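Local coordinates for hypothetical protein (Lactobacillus plantarum, PDB 2IAY), which is of unknown function but belongs to a family with a suggested role in amino-acid metabolism, at residues T62-A65 against D66-F70. Residues are numbered along the deposited sequence; the frame is centred on the assembly and turned at random.
Sequences TVNA and DLTGF
The side-chain oxygen OD1 of N64 accepts from the backbone amides of T68 and, weakly, G69. T68 N binds OD1 at 3.0 Å, lying in the carbonyl plane on a lone pair, and G69 N adds its weak bond to the same oxygen. With CG set between its own backbone N and carbonyl carbon (chi1 68°), N64 places its amide beside the T68 and G69 N-H groups, with ND2 3.5 Å from T68 OG1.

Two main-chain bonds frame this grip. N64 N donates to G69 O almost straight (2.9 Å, 173°), and L67 N returns to N64 O at 3.0 Å, the bond closing a type I turn from N64 to L67. L67 itself takes a left-handed backbone conformation, which redirects the chain toward the next strand. At the turn itself, one water donates to D66 OD1 and, weakly, to A65 O.

Apolar contact lies on the V63 side. V63 CG1, anti to its backbone N, meets L67 CD2 at 4.0 Å, while CG2 approaches F70 CB; V63 and L67 both also touch L28 of helix 25-30. V63 and F70 form an antiparallel non-hydrogen-bonded pair, and F70 CA makes a CA-H...O contact with T62 O at 3.2 Å.

Together these features make a beta hairpin with a four-residue loop, A65 to T68, between N64 and G69, whose type I turn ends on the left-handed L67, linking strands 57-63 and 70-76 of the four-stranded antiparallel sheet.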
loop_
_atom_site.group_PDB
_atom_site.type_symbol
_atom_site.label_atom_id
_atom_site.label_comp_id
_atom_site.label_asym_id
_atom_site.label_seq_id
_atom_site.Cartn_x
_atom_site.Cartn_y
_atom_site.Cartn_z
ATOM N N THR A 62 -3.498 -0.610 5.105
ATOM C CA THR A 62 -4.154 -0.252 6.383
ATOM C C THR A 62 -3.097 -0.158 7.457
ATOM O O THR A 62 -2.283 -1.044 7.589
ATOM C CB THR A 62 -5.232 -1.281 6.784
ATOM O OG1 THR A 62 -6.219 -1.324 5.766
ATOM C CG2 THR A 62 -5.922 -0.887 8.075
ATOM N N VAL A 63 -3.152 0.892 8.244
ATOM C CA VAL A 63 -2.365 1.023 9.461
ATOM C C VAL A 63 -3.255 0.840 10.670
ATOM O O VAL A 63 -4.369 1.379 10.705
ATOM C CB VAL A 63 -1.650 2.407 9.539
ATOM C CG1 VAL A 63 -0.786 2.555 10.793
ATOM C CG2 VAL A 63 -0.767 2.652 8.287
ATOM N N ASN A 64 -2.800 0.063 11.642
ATOM C CA ASN A 64 -3.628 -0.194 12.813
ATOM C C ASN A 64 -3.857 1.074 13.642
ATOM O O ASN A 64 -3.172 2.097 13.489
ATOM C CB ASN A 64 -3.117 -1.393 13.624
ATOM C CG ASN A 64 -1.801 -1.171 14.299
ATOM O OD1 ASN A 64 -1.287 -0.067 14.394
ATOM N ND2 ASN A 64 -1.218 -2.276 14.814
ATOM N N ALA A 65 -4.835 1.024 14.532
ATOM C CA ALA A 65 -5.238 2.186 15.302
ATOM C C ALA A 65 -4.125 2.676 16.213
ATOM O O ALA A 65 -4.023 3.861 16.530
ATOM C CB ALA A 65 -6.505 1.887 16.102
ATOM N N ASP A 66 -3.241 1.771 16.637
ATOM C CA ASP A 66 -2.146 2.128 17.519
ATOM C C ASP A 66 -0.931 2.714 16.786
ATOM O O ASP A 66 0.029 3.175 17.438
ATOM C CB ASP A 66 -1.700 0.916 18.352
ATOM C CG ASP A 66 -2.622 0.654 19.532
ATOM O OD1 ASP A 66 -3.707 1.260 19.661
ATOM O OD2 ASP A 66 -2.166 -0.043 20.395
ATOM N N LEU A 67 -0.964 2.708 15.458
ATOM C CA LEU A 67 0.104 3.258 14.636
ATOM C C LEU A 67 1.407 2.462 14.685
ATOM O O LEU A 67 2.451 2.977 14.349
ATOM C CB LEU A 67 0.344 4.761 14.888
ATOM C CG LEU A 67 -0.855 5.658 14.681
ATOM C CD1 LEU A 67 -0.557 7.065 15.187
ATOM C CD2 LEU A 67 -1.260 5.737 13.210
ATOM N N THR A 68 1.303 1.187 15.064
ATOM C CA THR A 68 2.481 0.358 15.274
ATOM C C THR A 68 2.556 -0.841 14.315
ATOM O O THR A 68 3.554 -1.544 14.350
ATOM C CB THR A 68 2.499 -0.194 16.692
ATOM O OG1 THR A 68 1.269 -0.891 16.884
ATOM C CG2 THR A 68 2.700 0.898 17.718
ATOM N N GLY A 69 1.558 -1.041 13.465
ATOM C CA GLY A 69 1.630 -2.127 12.498
ATOM C C GLY A 69 0.792 -1.815 11.285
ATOM O O GLY A 69 -0.055 -0.930 11.343
ATOM N N PHE A 70 1.059 -2.508 10.171
ATOM C CA PHE A 70 0.340 -2.249 8.939
ATOM C C PHE A 70 0.131 -3.530 8.158
ATOM O O PHE A 70 0.687 -4.587 8.461
ATOM C CB PHE A 70 0.976 -1.142 8.072
ATOM C CG PHE A 70 2.153 -1.538 7.195
ATOM C CD1 PHE A 70 3.354 -2.016 7.716
ATOM C CD2 PHE A 70 2.118 -1.281 5.832
ATOM C CE1 PHE A 70 4.426 -2.284 6.890
ATOM C CE2 PHE A 70 3.193 -1.550 5.021
ATOM C CZ PHE A 70 4.357 -2.042 5.550
HETATM O O HOH W 1 -5.228 3.586 19.124
#